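Local coordinates for protein catechol 1,2-dioxygenase (Pseudomonas putida, PDB 2AZQ) that probably catalyses the intradiol ring cleavage of catechol by molecular oxygen to cis,cis-muconate at a ferric iron, a step of aromatic catabolism, at residues N63-R68 with Q202-E207; M123-D128 with T169-N174; D153-N158 with H221-I226; S195-D200 with G216-H221. All blocks are in the same frame, centred on the assembly; numbering follows the deposited sequence.

Interaction 1 of 4, residues N63-R68 with Q202-E207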
loop_
_atom_site.group_PDB
_atom_site.type_symbol
_atom_site.label_atom_id
_atom_site.label_comp_id
_atom_site.label_asym_id
_atom_site.label_seq_id
_atom_site.Cartn_x
_atom_site.Cartn_y
_atom_site.Cartn_z
ATOM N N ASN A 63 -5.149 -0.692 0.964
ATOM C CA ASN A 63 -5.520 -1.954 0.355
ATOM C C ASN A 63 -6.107 -1.677 -0.990
ATOM O O ASN A 63 -5.845 -2.403 -1.939
ATOM C CB ASN A 63 -6.555 -2.729 1.156
ATOM C CG ASN A 63 -5.925 -3.602 2.197
ATOM O OD1 ASN A 63 -4.827 -4.136 1.996
ATOM N ND2 ASN A 63 -6.620 -3.777 3.313
ATOM N N ARG A 64 -6.908 -0.628 -1.080
ATOM C CA ARG A 64 -7.523 -0.306 -2.350
ATOM C C ARG A 64 -6.496 0.246 -3.343
ATOM O O ARG A 64 -6.597 -0.043 -4.550
ATOM C CB ARG A 64 -8.709 0.642 -2.119
ATOM C CG ARG A 64 -9.669 -0.007 -1.127
ATOM C CD ARG A 64 -10.937 0.742 -0.778
ATOM N NE ARG A 64 -10.755 2.014 -0.096
ATOM C CZ ARG A 64 -10.556 3.182 -0.705
ATOM N NH1 ARG A 64 -10.507 3.255 -2.030
ATOM N NH2 ARG A 64 -10.433 4.291 0.017
ATOM N N LEU A 65 -5.494 0.994 -2.851
ATOM C CA LEU A 65 -4.484 1.532 -3.751
ATOM C C LEU A 65 -3.747 0.354 -4.305
ATOM O O LEU A 65 -3.378 0.337 -5.474
ATOM C CB LEU A 65 -3.465 2.437 -3.056
ATOM C CG LEU A 65 -2.570 2.986 -4.182
ATOM C CD1 LEU A 65 -3.423 3.931 -5.051
ATOM C CD2 LEU A 65 -1.347 3.693 -3.649
ATOM N N GLY A 66 -3.528 -0.637 -3.453
ATOM C CA GLY A 66 -2.841 -1.835 -3.888
ATOM C C GLY A 66 -3.640 -2.637 -4.896
ATOM O O GLY A 66 -3.120 -3.004 -5.946
ATOM N N GLY A 67 -4.901 -2.909 -4.582
ATOM C CA GLY A 67 -5.747 -3.684 -5.479
ATOM C C GLY A 67 -6.200 -3.078 -6.814
ATOM O O GLY A 67 -6.834 -3.774 -7.593
ATOM N N ARG A 68 -5.944 -1.798 -7.068
ATOM C CA ARG A 68 -6.294 -1.180 -8.357
ATOM C C ARG A 68 -4.934 -1.110 -9.061
ATOM O O ARG A 68 -4.817 -0.883 -10.280
ATOM C CB ARG A 68 -6.871 0.243 -8.174
ATOM C CG ARG A 68 -8.321 0.301 -7.724
ATOM C CD ARG A 68 -9.278 0.126 -8.902
ATOM N NE ARG A 68 -10.555 -0.480 -8.506
ATOM C CZ ARG A 68 -11.631 0.158 -8.039
ATOM N NH1 ARG A 68 -11.631 1.481 -7.888
ATOM N NH2 ARG A 68 -12.724 -0.547 -7.722
ATOM N N GLN A 202 -12.809 7.463 -10.365
ATOM C CA GLN A 202 -13.323 6.728 -9.220
ATOM C C GLN A 202 -12.251 5.759 -8.739
ATOM O O GLN A 202 -12.551 4.669 -8.269
ATOM C CB GLN A 202 -14.608 5.981 -9.614
ATOM C CG GLN A 202 -14.466 5.116 -10.863
ATOM C CD GLN A 202 -15.813 4.639 -11.402
ATOM O OE1 GLN A 202 -16.718 5.447 -11.627
ATOM N NE2 GLN A 202 -15.945 3.327 -11.627
ATOM N N GLY A 203 -10.993 6.165 -8.889
ATOM C CA GLY A 203 -9.877 5.344 -8.465
ATOM C C GLY A 203 -9.217 5.911 -7.219
ATOM O O GLY A 203 -9.408 7.090 -6.891
ATOM N N PRO A 204 -8.378 5.116 -6.543
ATOM C CA PRO A 204 -7.677 5.514 -5.317
ATOM C C PRO A 204 -6.832 6.785 -5.445
ATOM O O PRO A 204 -6.865 7.655 -4.562
ATOM C CB PRO A 204 -6.822 4.281 -4.998
ATOM C CG PRO A 204 -7.627 3.150 -5.604
ATOM C CD PRO A 204 -7.946 3.772 -6.949
ATOM N N THR A 205 -6.065 6.886 -6.525
ATOM C CA THR A 205 -5.227 8.057 -6.731
ATOM C C THR A 205 -6.036 9.365 -6.746
ATOM O O THR A 205 -5.774 10.299 -5.981
ATOM C CB THR A 205 -4.456 7.927 -8.034
ATOM O OG1 THR A 205 -3.671 6.729 -7.989
ATOM C CG2 THR A 205 -3.563 9.137 -8.255
ATOM N N GLN A 206 -7.036 9.426 -7.606
ATOM C CA GLN A 206 -7.859 10.614 -7.706
ATOM C C GLN A 206 -8.606 10.906 -6.403
ATOM O O GLN A 206 -8.776 12.059 -6.020
ATOM C CB GLN A 206 -8.860 10.465 -8.864
ATOM C CG GLN A 206 -9.625 11.724 -9.123
ATOM C CD GLN A 206 -8.685 12.893 -9.394
ATOM O OE1 GLN A 206 -8.794 13.951 -8.771
ATOM N NE2 GLN A 206 -7.753 12.702 -10.335
ATOM N N GLU A 207 -9.058 9.881 -5.694
ATOM C CA GLU A 207 -9.776 10.209 -4.481
ATOM C C GLU A 207 -8.817 10.901 -3.540
ATOM O O GLU A 207 -9.244 11.777 -2.781
ATOM C CB GLU A 207 -10.473 8.985 -3.855
ATOM C CG GLU A 207 -9.813 8.326 -2.702
ATOM C CD GLU A 207 -10.562 7.056 -2.286
ATOM O OE1 GLU A 207 -10.744 6.151 -3.143
ATOM O OE2 GLU A 207 -10.962 6.945 -1.105
#
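R64 and E207 meet tip to tip, their side chains running nearly perpendicular to each other while their flat ends lie 22° apart. The guanidinium grips the carboxylate end-on in a two-pronged salt bridge. R64 NH1 donates to E207 OE1 over 3.1 Å on the syn side of that oxygen, and R64 NH2 reaches E207 OE2 at 2.9 Å from above the carboxylate plane. The arginine chain bends at its third torsion (chi3 -64°), which turns its end toward E207, and R64 NE is held at the same time by a salt bridge to D60. Next to this salt bridge the P204 ring is wedged against helix 52-68. Its CB abuts L65 CD1 at 3.4 Å, and its CG sits 3.5 Å from the carbonyl oxygen R64 O. R68 crosses the proline at roughly 90°, laying its CG 3.6 Å from P204 CD, while the rest of the chain runs on toward the loop before the helix, where R68 NH1 is 3.3 Å from Q202 O. T205 only grazes L65 here; its hydroxyl is hydrogen-bonded to E70. G203 is the N-cap of the helix that P204 begins. The arrangement joins the end of a helix in the N-terminal helical region to the first turn of helix 204-212 in the catalytic region, and E207 also lines the bound phospholipid's pocket.

Interaction 2 of 4, residues M123-D128 with T169-N174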
loop_
_atom_site.group_PDB
_atom_site.type_symbol
_atom_site.label_atom_id
_atom_site.label_comp_id
_atom_site.label_asym_id
_atom_site.label_seq_id
_atom_site.Cartn_x
_atom_site.Cartn_y
_atom_site.Cartn_z
ATOM N N MET A 123 3.521 2.936 -35.938
ATOM C CA MET A 123 3.164 2.515 -34.587
ATOM C C MET A 123 1.693 2.181 -34.289
ATOM O O MET A 123 1.428 1.448 -33.340
ATOM C CB MET A 123 3.617 3.583 -33.578
ATOM C CG MET A 123 5.100 3.788 -33.472
ATOM S SD MET A 123 5.419 5.048 -32.232
ATOM C CE MET A 123 4.854 4.194 -30.783
ATOM N N ASP A 124 0.754 2.715 -35.069
ATOM C CA ASP A 124 -0.686 2.487 -34.830
ATOM C C ASP A 124 -1.299 1.346 -35.660
ATOM O O ASP A 124 -0.801 1.027 -36.744
ATOM C CB ASP A 124 -1.482 3.750 -35.162
ATOM C CG ASP A 124 -1.425 4.093 -36.646
ATOM O OD1 ASP A 124 -0.366 4.556 -37.106
ATOM O OD2 ASP A 124 -2.415 3.868 -37.364
ATOM N N ASP A 125 -2.391 0.756 -35.175
ATOM C CA ASP A 125 -3.056 -0.327 -35.911
ATOM C C ASP A 125 -4.144 0.163 -36.911
ATOM O O ASP A 125 -4.933 -0.623 -37.412
ATOM C CB ASP A 125 -3.682 -1.346 -34.937
ATOM C CG ASP A 125 -4.658 -0.703 -33.963
ATOM O OD1 ASP A 125 -5.346 0.265 -34.368
ATOM O OD2 ASP A 125 -4.757 -1.168 -32.803
ATOM N N GLY A 126 -4.193 1.462 -37.178
ATOM C CA GLY A 126 -5.156 1.993 -38.132
ATOM C C GLY A 126 -6.596 1.848 -37.714
ATOM O O GLY A 126 -7.477 1.600 -38.525
ATOM N N THR A 127 -6.828 2.038 -36.429
ATOM C CA THR A 127 -8.137 1.923 -35.816
ATOM C C THR A 127 -8.855 3.224 -35.531
ATOM O O THR A 127 -10.078 3.279 -35.630
ATOM C CB THR A 127 -8.007 1.213 -34.482
ATOM O OG1 THR A 127 -7.664 -0.147 -34.705
ATOM C CG2 THR A 127 -9.282 1.288 -33.710
ATOM N N ASP A 128 -8.090 4.252 -35.154
ATOM C CA ASP A 128 -8.600 5.577 -34.750
ATOM C C ASP A 128 -8.907 6.653 -35.864
ATOM O O ASP A 128 -8.611 6.427 -37.050
ATOM C CB ASP A 128 -7.581 6.170 -33.739
ATOM C CG ASP A 128 -7.511 5.410 -32.388
ATOM O OD1 ASP A 128 -8.471 5.518 -31.607
ATOM O OD2 ASP A 128 -6.496 4.732 -32.079
ATOM N N THR A 169 -9.003 -3.169 -24.887
ATOM C CA THR A 169 -9.656 -2.875 -26.159
ATOM C C THR A 169 -8.601 -2.664 -27.231
ATOM O O THR A 169 -8.850 -2.961 -28.391
ATOM C CB THR A 169 -10.614 -1.616 -26.103
ATOM O OG1 THR A 169 -9.941 -0.485 -25.532
ATOM C CG2 THR A 169 -11.858 -1.917 -25.294
ATOM N N GLN A 170 -7.418 -2.167 -26.851
ATOM C CA GLN A 170 -6.355 -1.949 -27.825
ATOM C C GLN A 170 -5.693 -3.253 -28.242
ATOM O O GLN A 170 -5.675 -4.226 -27.493
ATOM C CB GLN A 170 -5.310 -0.967 -27.289
ATOM C CG GLN A 170 -5.873 0.432 -27.088
ATOM C CD GLN A 170 -4.792 1.512 -26.964
ATOM O OE1 GLN A 170 -3.930 1.650 -27.837
ATOM N NE2 GLN A 170 -4.852 2.293 -25.893
ATOM N N SER A 171 -5.153 -3.276 -29.454
ATOM C CA SER A 171 -4.508 -4.469 -29.959
ATOM C C SER A 171 -3.131 -4.659 -29.306
ATOM O O SER A 171 -2.632 -3.754 -28.621
ATOM C CB SER A 171 -4.377 -4.350 -31.468
ATOM O OG SER A 171 -3.573 -3.247 -31.791
ATOM N N GLU A 172 -2.511 -5.824 -29.496
ATOM C CA GLU A 172 -1.190 -6.030 -28.900
ATOM C C GLU A 172 -0.213 -4.888 -29.265
ATOM O O GLU A 172 -0.175 -4.428 -30.417
ATOM C CB GLU A 172 -0.586 -7.380 -29.325
ATOM C CG GLU A 172 -1.229 -8.645 -28.684
ATOM C CD GLU A 172 -0.402 -9.964 -28.910
ATOM O OE1 GLU A 172 0.761 -10.054 -28.402
ATOM O OE2 GLU A 172 -0.922 -10.897 -29.594
ATOM N N PHE A 173 0.556 -4.446 -28.267
ATOM C CA PHE A 173 1.567 -3.380 -28.369
ATOM C C PHE A 173 1.261 -2.195 -29.274
ATOM O O PHE A 173 2.151 -1.665 -29.933
ATOM C CB PHE A 173 2.934 -3.949 -28.781
ATOM C CG PHE A 173 3.518 -4.947 -27.809
ATOM C CD1 PHE A 173 3.210 -6.307 -27.900
ATOM C CD2 PHE A 173 4.438 -4.543 -26.848
ATOM C CE1 PHE A 173 3.831 -7.248 -27.049
ATOM C CE2 PHE A 173 5.057 -5.487 -25.995
ATOM C CZ PHE A 173 4.756 -6.837 -26.102
ATOM N N ASN A 174 0.005 -1.772 -29.303
ATOM C CA ASN A 174 -0.381 -0.638 -30.127
ATOM C C ASN A 174 0.307 0.603 -29.560
ATOM O O ASN A 174 0.365 0.795 -28.331
ATOM C CB ASN A 174 -1.898 -0.469 -30.101
ATOM C CG ASN A 174 -2.393 0.544 -31.111
ATOM O OD1 ASN A 174 -3.122 1.457 -30.764
ATOM N ND2 ASN A 174 -2.010 0.372 -32.372
#
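D125 and S171 tie together two irregular loops at the edge of the catalytic β fold, one leaving strand 120-122 and the other leading into strand 176-180. The first loop is shaped by an Asx turn: D124 OD2 accepts from G126 N at 3.0 Å, the donor standing 32° out of the carboxylate plane, and the same carboxylate has a salt bridge to R122. The turn presents the next residue, D125, to the other loop. Its CG sits between the backbone N and the carbonyl carbon (chi1 56°), which sends the carboxylate across to S171 and N174. The flat end of N174 stacks on that carboxylate, the two planes only 10° apart although the side chains themselves run nearly perpendicular; N174 CG is 3.4 Å from D125 OD2. The N174 side chain also reaches the backbone of D124 and D125, and it is the largest filler of the contact, buried between the loops. The backbone oxygen N174 O takes a hydrogen bond from S164, and M123 is anchored through its backbone to L175 and R190. S171 OG donates to D125 OD2 over 2.6 Å, and that oxygen accepts through its anti lone pair, away from the other carboxylate oxygen.

Interaction 3 of 4, residues D153-N158 with H221-I226; sequences DLWHAN and HVHFFI. With FE (Fe (III) ion), chain B.
W155 and H223 pack face to face on one side of an antiparallel strand pair, and this is the tight half of the contact. The five-membered ring of the tryptophan and the imidazole form an offset stack with centroids 4.3 Å apart and planes at 12°. H223 CB stands over the centre of the indole's six-membered ring, 3.3 Å from its centroid, in a CH-pi contact. At its far end the same six-membered ring turns its edge to the face of F225, their planes at 64°. The W155 chi1 of 64° folds the indole back over the strand onto H223. An alanine in place of W155 would probably open a gap beside H223 and F225 and leave the imidazole held mainly by its bond to the iron. The opposite face, with L154 and F224, is buried too but more loosely joined: L154 CD1 is 3.9 Å from F224 CE2. Farther along, V222 lies beside H156, and its CG1 is 4.3 Å from L154 CD1. Between the faces, D153 N donates to F225 O at 2.7 Å and H223 N to W155 O at 3.0 Å, whereas the bond from W155 N to H223 O is weak. H223 NE2 binds the iron at 2.0 Å and H221 NE2 at 2.4 Å. Two histidines separated by a single residue on one strand, completed by Y163 and Y197, make the non-haem ferric site characteristic of intradiol dioxygenases.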
loop_
_atom_site.group_PDB
_atom_site.type_symbol
_atom_site.label_atom_id
_atom_site.label_comp_id
_atom_site.label_asym_id
_atom_site.label_seq_id
_atom_site.Cartn_x
_atom_site.Cartn_y
_atom_site.Cartn_z
ATOM N N ASP A 153 13.151 3.370 -27.502
ATOM C CA ASP A 153 11.997 2.609 -27.004
ATOM C C ASP A 153 10.851 3.573 -26.655
ATOM O O ASP A 153 10.935 4.255 -25.628
ATOM C CB ASP A 153 12.419 1.898 -25.736
ATOM C CG ASP A 153 11.633 0.656 -25.472
ATOM O OD1 ASP A 153 10.411 0.667 -25.760
ATOM O OD2 ASP A 153 12.246 -0.309 -24.948
ATOM N N LEU A 154 9.786 3.615 -27.464
ATOM C CA LEU A 154 8.693 4.556 -27.197
ATOM C C LEU A 154 7.277 4.014 -27.067
ATOM O O LEU A 154 6.885 3.055 -27.731
ATOM C CB LEU A 154 8.671 5.675 -28.260
ATOM C CG LEU A 154 8.229 5.402 -29.715
ATOM C CD1 LEU A 154 8.271 6.736 -30.470
ATOM C CD2 LEU A 154 9.103 4.363 -30.400
ATOM N N TRP A 155 6.500 4.661 -26.204
ATOM C CA TRP A 155 5.112 4.273 -25.973
ATOM C C TRP A 155 4.276 5.517 -25.668
ATOM O O TRP A 155 4.781 6.451 -25.057
ATOM C CB TRP A 155 5.033 3.243 -24.829
ATOM C CG TRP A 155 5.457 3.686 -23.433
ATOM C CD1 TRP A 155 4.623 3.953 -22.377
ATOM C CD2 TRP A 155 6.802 3.812 -22.909
ATOM N NE1 TRP A 155 5.354 4.228 -21.238
ATOM C CE2 TRP A 155 6.689 4.149 -21.530
ATOM C CE3 TRP A 155 8.082 3.672 -23.462
ATOM C CZ2 TRP A 155 7.799 4.349 -20.705
ATOM C CZ3 TRP A 155 9.192 3.874 -22.629
ATOM C CH2 TRP A 155 9.034 4.210 -21.265
ATOM N N HIS A 156 3.026 5.549 -26.132
ATOM C CA HIS A 156 2.153 6.693 -25.871
ATOM C C HIS A 156 0.695 6.310 -25.985
ATOM O O HIS A 156 0.366 5.254 -26.556
ATOM C CB HIS A 156 2.485 7.884 -26.794
ATOM C CG HIS A 156 2.074 7.716 -28.234
ATOM N ND1 HIS A 156 0.765 7.823 -28.659
ATOM C CD2 HIS A 156 2.811 7.514 -29.355
ATOM C CE1 HIS A 156 0.713 7.697 -29.974
ATOM N NE2 HIS A 156 1.941 7.508 -30.422
ATOM N N ALA A 157 -0.171 7.149 -25.416
ATOM C CA ALA A 157 -1.603 6.901 -25.432
ATOM C C ALA A 157 -2.198 7.124 -26.813
ATOM O O ALA A 157 -1.584 7.728 -27.682
ATOM C CB ALA A 157 -2.293 7.786 -24.434
ATOM N N ASN A 158 -3.403 6.605 -27.003
ATOM C CA ASN A 158 -4.114 6.750 -28.250
ATOM C C ASN A 158 -5.065 7.971 -28.145
ATOM O O ASN A 158 -4.985 8.739 -27.173
ATOM C CB ASN A 158 -4.856 5.449 -28.561
ATOM C CG ASN A 158 -5.997 5.159 -27.602
ATOM O OD1 ASN A 158 -6.184 5.836 -26.596
ATOM N ND2 ASN A 158 -6.764 4.134 -27.919
ATOM N N HIS A 221 1.815 13.465 -24.283
ATOM C CA HIS A 221 3.238 13.260 -24.321
ATOM C C HIS A 221 3.617 11.931 -24.966
ATOM O O HIS A 221 2.747 11.170 -25.370
ATOM C CB HIS A 221 3.803 13.345 -22.899
ATOM C CG HIS A 221 3.166 12.384 -21.941
ATOM N ND1 HIS A 221 1.973 12.646 -21.304
ATOM C CD2 HIS A 221 3.514 11.123 -21.585
ATOM C CE1 HIS A 221 1.615 11.589 -20.601
ATOM N NE2 HIS A 221 2.532 10.653 -20.755
ATOM N N VAL A 222 4.920 11.685 -25.091
ATOM C CA VAL A 222 5.397 10.445 -25.679
ATOM C C VAL A 222 6.551 10.002 -24.812
ATOM O O VAL A 222 7.467 10.761 -24.568
ATOM C CB VAL A 222 5.892 10.638 -27.171
ATOM C CG1 VAL A 222 6.143 9.316 -27.803
ATOM C CG2 VAL A 222 4.883 11.395 -27.966
ATOM N N HIS A 223 6.513 8.785 -24.302
ATOM C CA HIS A 223 7.613 8.283 -23.430
ATOM C C HIS A 223 8.829 7.691 -24.182
ATOM O O HIS A 223 8.684 7.034 -25.218
ATOM C CB HIS A 223 7.053 7.172 -22.525
ATOM C CG HIS A 223 5.940 7.594 -21.618
ATOM N ND1 HIS A 223 6.145 8.192 -20.394
ATOM C CD2 HIS A 223 4.598 7.496 -21.768
ATOM C CE1 HIS A 223 4.976 8.446 -19.831
ATOM N NE2 HIS A 223 4.022 8.033 -20.645
ATOM N N PHE A 224 10.026 7.945 -23.671
ATOM C CA PHE A 224 11.212 7.371 -24.296
ATOM C C PHE A 224 12.197 6.727 -23.366
ATOM O O PHE A 224 12.457 7.213 -22.259
ATOM C CB PHE A 224 12.034 8.385 -25.100
ATOM C CG PHE A 224 11.324 8.957 -26.269
ATOM C CD1 PHE A 224 10.491 10.054 -26.117
ATOM C CD2 PHE A 224 11.505 8.408 -27.537
ATOM C CE1 PHE A 224 9.855 10.609 -27.208
ATOM C CE2 PHE A 224 10.873 8.952 -28.631
ATOM C CZ PHE A 224 10.045 10.064 -28.468
ATOM N N PHE A 225 12.741 5.617 -23.844
ATOM C CA PHE A 225 13.806 4.871 -23.171
ATOM C C PHE A 225 14.838 4.920 -24.301
ATOM O O PHE A 225 14.567 4.443 -25.403
ATOM C CB PHE A 225 13.403 3.424 -22.910
ATOM C CG PHE A 225 12.896 3.167 -21.539
ATOM C CD1 PHE A 225 12.289 1.952 -21.235
ATOM C CD2 PHE A 225 13.028 4.106 -20.542
ATOM C CE1 PHE A 225 11.811 1.678 -19.947
ATOM C CE2 PHE A 225 12.549 3.830 -19.250
ATOM C CZ PHE A 225 11.941 2.614 -18.960
ATOM N N ILE A 226 15.977 5.547 -24.052
ATOM C CA ILE A 226 16.995 5.668 -25.082
ATOM C C ILE A 226 18.315 5.161 -24.525
ATOM O O ILE A 226 18.755 5.534 -23.433
ATOM C CB ILE A 226 17.061 7.128 -25.602
ATOM C CG1 ILE A 226 15.648 7.510 -26.080
ATOM C CG2 ILE A 226 18.048 7.250 -26.769
ATOM C CD1 ILE A 226 15.518 8.623 -27.075
HETATM FE FE FE B . 2.244 8.457 -19.833
#

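Interaction 4 of 4, residues S195-D200 with G216-H221; sequences SGYGCD and GQRPAH. With FE (Fe (III) ion), chain B.
The side chains of Y197 and R218 run side by side from two weakly bonded antiparallel segments that carry one tyrosine ligand of the intradiol dioxygenase iron site. With chi1 at 49°, the Y197 ring leaves CB on the same side as the R218 chain and runs alongside it. On one flank Y197 CE1 passes 4.2 Å from R218 CD. On the other, CE2 comes near H221 CE1, at 3.4 Å, and CZ lies as close to that same carbon. At the tip Y197 OH binds the iron at 1.8 Å, with the metal in the plane of the phenol ring, and it also lies at the edge of the H221 imidazole. The imidazole's rotation is also fixed by H221 ND1, which donates to P219 O over 2.6 Å in a nearly straight bond (165°). R218 lays its guanidinium over the imidazole face, NH2 above the ring centre, and the same nitrogen is hydrogen-bonded to Q237. Y163 and H223 complete the iron's protein ligands. Farther along, the bent Q217 chain brings NE2 to 3.1 Å from G198 CA. An alanine in place of Q217 would probably leave a gap over G198 and take away the amide that now lies against its backbone. R218 N donates to Y197 O at 2.9 Å, the bond from Y197 N to R218 O is weak, and beyond them C199 N donates to G216 O at 2.8 Å.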
loop_
_atom_site.group_PDB
_atom_site.type_symbol
_atom_site.label_atom_id
_atom_site.label_comp_id
_atom_site.label_asym_id
_atom_site.label_seq_id
_atom_site.Cartn_x
_atom_site.Cartn_y
_atom_site.Cartn_z
ATOM N N SER A 195 -3.442 11.608 -26.763
ATOM C CA SER A 195 -4.187 12.567 -25.960
ATOM C C SER A 195 -3.659 12.584 -24.536
ATOM O O SER A 195 -3.042 11.605 -24.053
ATOM C CB SER A 195 -5.674 12.213 -25.923
ATOM O OG SER A 195 -6.180 12.153 -27.233
ATOM N N GLY A 196 -3.877 13.722 -23.883
ATOM C CA GLY A 196 -3.513 13.837 -22.491
ATOM C C GLY A 196 -4.544 12.935 -21.821
ATOM O O GLY A 196 -5.540 12.530 -22.448
ATOM N N TYR A 197 -4.331 12.595 -20.560
ATOM C CA TYR A 197 -5.263 11.726 -19.871
ATOM C C TYR A 197 -5.327 12.048 -18.406
ATOM O O TYR A 197 -4.489 12.747 -17.874
ATOM C CB TYR A 197 -4.866 10.256 -20.110
ATOM C CG TYR A 197 -3.405 9.920 -19.883
ATOM C CD1 TYR A 197 -2.911 9.630 -18.591
ATOM C CD2 TYR A 197 -2.507 9.903 -20.957
ATOM C CE1 TYR A 197 -1.547 9.335 -18.376
ATOM C CE2 TYR A 197 -1.147 9.613 -20.761
ATOM C CZ TYR A 197 -0.665 9.337 -19.470
ATOM O OH TYR A 197 0.696 9.157 -19.274
ATOM N N GLY A 198 -6.353 11.556 -17.746
ATOM C CA GLY A 198 -6.477 11.810 -16.329
ATOM C C GLY A 198 -6.503 10.485 -15.606
ATOM O O GLY A 198 -6.669 9.437 -16.238
ATOM N N CYS A 199 -6.334 10.519 -14.290
ATOM C CA CYS A 199 -6.372 9.289 -13.518
ATOM C C CYS A 199 -7.813 8.836 -13.554
ATOM O O CYS A 199 -8.680 9.589 -13.955
ATOM C CB CYS A 199 -5.955 9.546 -12.065
ATOM S SG CYS A 199 -4.296 10.196 -11.836
ATOM N N ASP A 200 -8.070 7.608 -13.136
ATOM C CA ASP A 200 -9.436 7.104 -13.099
ATOM C C ASP A 200 -10.190 7.935 -12.053
ATOM O O ASP A 200 -9.799 7.966 -10.878
ATOM C CB ASP A 200 -9.427 5.649 -12.673
ATOM C CG ASP A 200 -10.773 5.019 -12.779
ATOM O OD1 ASP A 200 -11.771 5.643 -12.306
ATOM O OD2 ASP A 200 -10.815 3.898 -13.334
ATOM N N GLY A 216 -6.128 15.388 -11.633
ATOM C CA GLY A 216 -5.253 14.291 -11.958
ATOM C C GLY A 216 -5.040 14.164 -13.442
ATOM O O GLY A 216 -5.131 13.065 -13.977
ATOM N N GLN A 217 -4.742 15.285 -14.096
ATOM C CA GLN A 217 -4.518 15.326 -15.546
ATOM C C GLN A 217 -3.073 15.477 -15.938
ATOM O O GLN A 217 -2.294 16.102 -15.221
ATOM C CB GLN A 217 -5.239 16.514 -16.190
ATOM C CG GLN A 217 -6.249 16.144 -17.257
ATOM C CD GLN A 217 -7.526 15.635 -16.642
ATOM O OE1 GLN A 217 -8.102 16.297 -15.782
ATOM N NE2 GLN A 217 -7.977 14.466 -17.071
ATOM N N ARG A 218 -2.745 14.937 -17.108
ATOM C CA ARG A 218 -1.410 15.070 -17.690
ATOM C C ARG A 218 -1.518 15.560 -19.141
ATOM O O ARG A 218 -2.516 15.333 -19.797
ATOM C CB ARG A 218 -0.661 13.745 -17.686
ATOM C CG ARG A 218 -0.397 13.167 -16.321
ATOM C CD ARG A 218 0.748 12.217 -16.436
ATOM N NE ARG A 218 1.844 12.894 -17.112
ATOM C CZ ARG A 218 2.931 12.290 -17.569
ATOM N NH1 ARG A 218 3.078 10.966 -17.416
ATOM N NH2 ARG A 218 3.842 13.009 -18.225
ATOM N N PRO A 219 -0.501 16.273 -19.643
ATOM C CA PRO A 219 -0.471 16.791 -21.021
ATOM C C PRO A 219 -0.178 15.649 -21.996
ATOM O O PRO A 219 0.353 14.614 -21.611
ATOM C CB PRO A 219 0.704 17.774 -20.996
ATOM C CG PRO A 219 0.861 18.088 -19.515
ATOM C CD PRO A 219 0.705 16.716 -18.933
ATOM N N ALA A 220 -0.511 15.849 -23.260
ATOM C CA ALA A 220 -0.213 14.844 -24.269
ATOM C C ALA A 220 1.328 14.697 -24.328
ATOM O O ALA A 220 2.073 15.692 -24.411
ATOM C CB ALA A 220 -0.761 15.281 -25.613
ATOM N N HIS A 221 1.815 13.465 -24.283
ATOM C CA HIS A 221 3.238 13.260 -24.321
ATOM C C HIS A 221 3.617 11.931 -24.966
ATOM O O HIS A 221 2.747 11.170 -25.370
ATOM C CB HIS A 221 3.803 13.345 -22.899
ATOM C CG HIS A 221 3.166 12.384 -21.941
ATOM N ND1 HIS A 221 1.973 12.646 -21.304
ATOM C CD2 HIS A 221 3.514 11.123 -21.585
ATOM C CE1 HIS A 221 1.615 11.589 -20.601
ATOM N NE2 HIS A 221 2.532 10.653 -20.755
HETATM FE FE FE B . 2.244 8.457 -19.833
#

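In the fold
Interactions 3 and 4 share H221 and strand 217-227, and together they supply three of the four protein ligands of the iron, their centres about 14 Å apart. Interaction 2 joins two loops near strand 151-155: its centre is also about 14 Å from that of interaction 3, where M123 CE packs 3.7 Å from L154 CG. Interaction 1 lies about 17 Å, centre to centre, from interaction 4 and touches it through T205 CG2 and C199 SG, 3.8 Å apart. Helix 204-212 follows strand 197-198 and precedes strand 217-227, so the chain runs from the Y197 ligand past E207, whose side chain comes within about 4 Å of the phospholipid, to the histidine ligands.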